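Local coordinates for protein RNA-dependent RNA polymerase (PDB 6DX5) that probably acts as a deubiquitinating cysteine protease through this viral OTU domain, one part of a large protein that probably also serves as the viral RNA-directed RNA polymerase, at residues Lys57-Trp68 and Gly109-Glu120. Sequence-based numbering, arbitrary orientation.
Sequences KGTALGYARQHW and GLDLYLEDATKE
Trp-68 lays one face of its indole over Leu-110, a worked example of an aromatic ring packed flat against a helix just past the end of its own. Leu-110 CB stands 3.5 Å from the centroid of the five-membered ring and almost on its normal, a CH-pi contact, while Leu-110 CD1 runs on to meet Trp-68 CE3 at 3.6 Å. With CG anti to the backbone N (chi1 -179°), the indole reaches across to the neighbouring helix, and its far rim, at CH2, abuts Tyr-113 CB at 3.6 Å. The six-membered ring of Trp-68 and the Tyr-113 ring lie within 29° of parallel, yet are displaced so far that there is little stacking between them. Trp-68 NE1 is hydrogen-bonded to Asn-79 and Tyr-113 OH to Glu-128, which probably helps set the orientation of both rings. Further along, Ala-64 CB approaches Tyr-113 CE2, and Leu-61 CD1 lies 3.6 Å from Tyr-113 OH and also touches Ala-117 CB.

The segments 57-66 and 109-117, parts of helices 53-66 and 103-117, run nearly antiparallel (168°) within the helical part of the OTU-like cysteine protease domain; the axes are 10.5 Å apart at their closest, a gap filled largely by Trp-68, Tyr-113 and the leucines. Helix 126-136 adds Met-131 against Tyr-113.

Toward solvent the packing thins. Arg-65 passes obliquely over Leu-114, its CG 3.8 Å from Leu-114 CD1, with Leu-114 CD2 over one face of the guanidinium. Thr-118 offers CG2 to Leu-61 CD2, while its OG1 bonds back to Leu-114 O at 2.7 Å, joining Thr-118 N on that oxygen from the opposite face of the carbonyl plane. At the same end, the fully extended Lys-57 stretches NZ to the oxygens of Ala-117 and Lys-119, two weak hydrogen bonds to the backbone.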
loop_
_atom_site.group_PDB
_atom_site.type_symbol
_atom_site.label_atom_id
_atom_site.label_comp_id
_atom_site.label_asym_id
_atom_site.label_seq_id
_atom_site.Cartn_x
_atom_site.Cartn_y
_atom_site.Cartn_z
ATOM N N LYS A 57 2.177 -0.580 21.291
ATOM C CA LYS A 57 0.816 -0.624 20.816
ATOM C C LYS A 57 0.001 0.540 21.415
ATOM O O LYS A 57 -0.727 1.235 20.697
ATOM C CB LYS A 57 0.190 -1.958 21.191
ATOM C CG LYS A 57 -1.265 -2.123 20.693
ATOM C CD LYS A 57 -1.764 -3.601 20.891
ATOM C CE LYS A 57 -3.240 -3.717 20.372
ATOM N NZ LYS A 57 -3.956 -5.012 20.639
ATOM N N GLY A 58 0.091 0.722 22.742
ATOM C CA GLY A 58 -0.631 1.803 23.411
ATOM C C GLY A 58 -0.246 3.166 22.849
ATOM O O GLY A 58 -1.085 4.054 22.723
ATOM N N THR A 59 1.021 3.333 22.459
ATOM C CA THR A 59 1.452 4.582 21.849
ATOM C C THR A 59 0.746 4.807 20.525
ATOM O O THR A 59 0.201 5.889 20.277
ATOM C CB THR A 59 2.962 4.568 21.691
ATOM O OG1 THR A 59 3.519 4.403 23.003
ATOM C CG2 THR A 59 3.492 5.881 21.030
ATOM N N ALA A 60 0.691 3.772 19.695
ATOM C CA ALA A 60 0.084 3.899 18.384
ATOM C C ALA A 60 -1.389 4.223 18.507
ATOM O O ALA A 60 -1.873 5.170 17.886
ATOM C CB ALA A 60 0.282 2.607 17.576
ATOM N N LEU A 61 -2.106 3.499 19.362
ATOM C CA LEU A 61 -3.549 3.717 19.470
ATOM C C LEU A 61 -3.865 5.048 20.163
ATOM O O LEU A 61 -4.856 5.723 19.814
ATOM C CB LEU A 61 -4.207 2.571 20.223
ATOM C CG LEU A 61 -4.588 1.296 19.452
ATOM C CD1 LEU A 61 -3.520 0.872 18.484
ATOM C CD2 LEU A 61 -4.860 0.162 20.441
ATOM N N GLY A 62 -3.072 5.445 21.161
ATOM C CA GLY A 62 -3.338 6.738 21.796
ATOM C C GLY A 62 -3.117 7.875 20.810
ATOM O O GLY A 62 -3.886 8.832 20.762
ATOM N N TYR A 63 -2.064 7.756 19.990
ATOM C CA TYR A 63 -1.844 8.700 18.910
ATOM C C TYR A 63 -3.052 8.760 17.977
ATOM O O TYR A 63 -3.462 9.858 17.547
ATOM C CB TYR A 63 -0.558 8.332 18.132
ATOM C CG TYR A 63 -0.334 9.240 16.948
ATOM C CD1 TYR A 63 -0.810 8.881 15.668
ATOM C CD2 TYR A 63 0.253 10.483 17.117
ATOM C CE1 TYR A 63 -0.670 9.739 14.574
ATOM C CE2 TYR A 63 0.396 11.361 16.030
ATOM C CZ TYR A 63 -0.060 10.960 14.755
ATOM O OH TYR A 63 0.075 11.824 13.671
ATOM N N ALA A 64 -3.599 7.596 17.599
ATOM C CA ALA A 64 -4.743 7.611 16.689
ATOM C C ALA A 64 -5.966 8.316 17.300
ATOM O O ALA A 64 -6.677 9.039 16.598
ATOM C CB ALA A 64 -5.098 6.195 16.282
ATOM N N ARG A 65 -6.229 8.129 18.602
ATOM C CA ARG A 65 -7.358 8.798 19.260
ATOM C C ARG A 65 -7.235 10.313 19.145
ATOM O O ARG A 65 -8.227 11.027 18.986
ATOM C CB ARG A 65 -7.440 8.418 20.743
ATOM C CG ARG A 65 -7.861 6.982 21.027
ATOM C CD ARG A 65 -8.169 6.692 22.531
ATOM N NE ARG A 65 -8.256 5.244 22.746
ATOM C CZ ARG A 65 -7.215 4.467 23.076
ATOM N NH1 ARG A 65 -6.012 5.008 23.285
ATOM N NH2 ARG A 65 -7.375 3.147 23.229
ATOM N N GLN A 66 -6.025 10.815 19.233
ATOM C CA GLN A 66 -5.790 12.245 19.260
ATOM C C GLN A 66 -5.557 12.845 17.871
ATOM O O GLN A 66 -5.782 14.040 17.687
ATOM C CB GLN A 66 -4.595 12.478 20.186
ATOM C CG GLN A 66 -4.430 13.817 20.713
ATOM C CD GLN A 66 -5.715 14.366 21.290
ATOM O OE1 GLN A 66 -5.948 15.567 21.182
ATOM N NE2 GLN A 66 -6.534 13.512 21.938
ATOM N N HIS A 67 -5.117 12.045 16.895
ATOM C CA HIS A 67 -4.685 12.539 15.591
ATOM C C HIS A 67 -5.305 11.740 14.474
ATOM O O HIS A 67 -4.655 11.420 13.477
ATOM C CB HIS A 67 -3.167 12.515 15.472
ATOM C CG HIS A 67 -2.486 13.283 16.548
ATOM N ND1 HIS A 67 -2.051 14.578 16.380
ATOM C CD2 HIS A 67 -2.168 12.943 17.815
ATOM C CE1 HIS A 67 -1.485 15.000 17.498
ATOM N NE2 HIS A 67 -1.551 14.031 18.390
ATOM N N TRP A 68 -6.579 11.402 14.633
ATOM C CA TRP A 68 -7.212 10.476 13.709
ATOM C C TRP A 68 -7.043 10.949 12.275
ATOM O O TRP A 68 -6.767 10.145 11.381
ATOM C CB TRP A 68 -8.690 10.297 14.084
ATOM C CG TRP A 68 -9.422 9.320 13.177
ATOM C CD1 TRP A 68 -10.604 9.544 12.515
ATOM C CD2 TRP A 68 -9.018 7.977 12.849
ATOM N NE1 TRP A 68 -10.963 8.428 11.796
ATOM C CE2 TRP A 68 -10.009 7.452 11.989
ATOM C CE3 TRP A 68 -7.924 7.167 13.210
ATOM C CZ2 TRP A 68 -9.947 6.137 11.470
ATOM C CZ3 TRP A 68 -7.838 5.845 12.683
ATOM C CH2 TRP A 68 -8.850 5.355 11.828
ATOM N N GLY A 109 -15.481 6.412 12.355
ATOM C CA GLY A 109 -14.382 5.653 11.753
ATOM C C GLY A 109 -13.322 5.318 12.778
ATOM O O GLY A 109 -12.840 4.184 12.860
ATOM N N LEU A 110 -12.965 6.294 13.602
ATOM C CA LEU A 110 -11.990 6.044 14.655
ATOM C C LEU A 110 -12.491 4.993 15.630
ATOM O O LEU A 110 -11.734 4.097 16.015
ATOM C CB LEU A 110 -11.659 7.350 15.369
ATOM C CG LEU A 110 -10.919 7.146 16.679
ATOM C CD1 LEU A 110 -9.521 6.636 16.373
ATOM C CD2 LEU A 110 -10.891 8.492 17.470
ATOM N N ASP A 111 -13.769 5.072 16.030
ATOM C CA ASP A 111 -14.312 4.062 16.945
ATOM C C ASP A 111 -14.287 2.651 16.330
ATOM O O ASP A 111 -14.008 1.674 17.039
ATOM C CB ASP A 111 -15.731 4.424 17.397
ATOM C CG ASP A 111 -15.795 5.756 18.188
ATOM O OD1 ASP A 111 -16.829 6.453 18.055
ATOM O OD2 ASP A 111 -14.835 6.121 18.922
ATOM N N LEU A 112 -14.578 2.522 15.022
ATOM C CA LEU A 112 -14.449 1.220 14.386
ATOM C C LEU A 112 -12.996 0.737 14.419
ATOM O O LEU A 112 -12.730 -0.432 14.721
ATOM C CB LEU A 112 -14.967 1.269 12.953
ATOM C CG LEU A 112 -16.484 1.538 12.793
ATOM C CD1 LEU A 112 -16.842 1.782 11.331
ATOM C CD2 LEU A 112 -17.335 0.430 13.369
ATOM N N TYR A 113 -12.045 1.624 14.113
ATOM C CA TYR A 113 -10.637 1.244 14.164
ATOM C C TYR A 113 -10.274 0.731 15.550
ATOM O O TYR A 113 -9.686 -0.344 15.685
ATOM C CB TYR A 113 -9.729 2.423 13.771
ATOM C CG TYR A 113 -8.261 2.165 14.094
ATOM C CD1 TYR A 113 -7.508 1.272 13.334
ATOM C CD2 TYR A 113 -7.646 2.777 15.174
ATOM C CE1 TYR A 113 -6.193 0.994 13.648
ATOM C CE2 TYR A 113 -6.319 2.507 15.496
ATOM C CZ TYR A 113 -5.609 1.631 14.709
ATOM O OH TYR A 113 -4.304 1.356 15.015
ATOM N N LEU A 114 -10.603 1.499 16.594
ATOM C CA LEU A 114 -10.272 1.098 17.956
ATOM C C LEU A 114 -10.929 -0.231 18.329
ATOM O O LEU A 114 -10.331 -1.039 19.049
ATOM C CB LEU A 114 -10.701 2.192 18.946
ATOM C CG LEU A 114 -9.919 3.472 18.727
ATOM C CD1 LEU A 114 -10.415 4.555 19.611
ATOM C CD2 LEU A 114 -8.433 3.130 18.985
ATOM N N GLU A 115 -12.162 -0.479 17.871
ATOM C CA GLU A 115 -12.805 -1.763 18.176
ATOM C C GLU A 115 -11.988 -2.945 17.652
ATOM O O GLU A 115 -11.861 -3.968 18.341
ATOM C CB GLU A 115 -14.227 -1.822 17.611
ATOM C CG GLU A 115 -15.254 -1.102 18.489
ATOM C CD GLU A 115 -16.672 -1.079 17.902
ATOM O OE1 GLU A 115 -17.047 -2.020 17.161
ATOM O OE2 GLU A 115 -17.405 -0.108 18.192
ATOM N N ASP A 116 -11.428 -2.830 16.440
ATOM C CA ASP A 116 -10.554 -3.891 15.948
ATOM C C ASP A 116 -9.215 -3.849 16.652
ATOM O O ASP A 116 -8.715 -4.887 17.122
ATOM C CB ASP A 116 -10.332 -3.784 14.439
ATOM C CG ASP A 116 -11.546 -4.226 13.618
ATOM O OD1 ASP A 116 -12.526 -4.806 14.171
ATOM O OD2 ASP A 116 -11.504 -3.970 12.392
ATOM N N ALA A 117 -8.610 -2.661 16.727
ATOM C CA ALA A 117 -7.206 -2.577 17.118
ATOM C C ALA A 117 -6.994 -2.943 18.578
ATOM O O ALA A 117 -5.936 -3.475 18.929
ATOM C CB ALA A 117 -6.663 -1.177 16.840
ATOM N N THR A 118 -7.970 -2.704 19.440
ATOM C CA THR A 118 -7.741 -2.964 20.851
ATOM C C THR A 118 -7.897 -4.436 21.197
ATOM O O THR A 118 -7.463 -4.846 22.275
ATOM C CB THR A 118 -8.663 -2.094 21.728
ATOM O OG1 THR A 118 -10.038 -2.370 21.428
ATOM C CG2 THR A 118 -8.409 -0.614 21.500
ATOM N N LYS A 119 -8.476 -5.243 20.318
ATOM C CA LYS A 119 -8.536 -6.687 20.554
ATOM C C LYS A 119 -7.135 -7.257 20.754
ATOM O O LYS A 119 -6.172 -6.803 20.133
ATOM C CB LYS A 119 -9.185 -7.397 19.362
ATOM C CG LYS A 119 -10.586 -6.963 19.016
ATOM C CD LYS A 119 -11.561 -7.983 19.474
ATOM C CE LYS A 119 -12.813 -7.965 18.595
ATOM N NZ LYS A 119 -13.393 -6.616 18.480
ATOM N N GLU A 120 -7.023 -8.294 21.601
ATOM C CA GLU A 120 -5.723 -8.946 21.795
ATOM C C GLU A 120 -5.257 -9.672 20.535
ATOM O O GLU A 120 -4.050 -9.840 20.332
ATOM C CB GLU A 120 -5.747 -9.945 22.960
ATOM C CG GLU A 120 -6.274 -9.428 24.284
ATOM C CD GLU A 120 -7.792 -9.614 24.400
ATOM O OE1 GLU A 120 -8.496 -9.461 23.363
ATOM O OE2 GLU A 120 -8.292 -9.898 25.521
#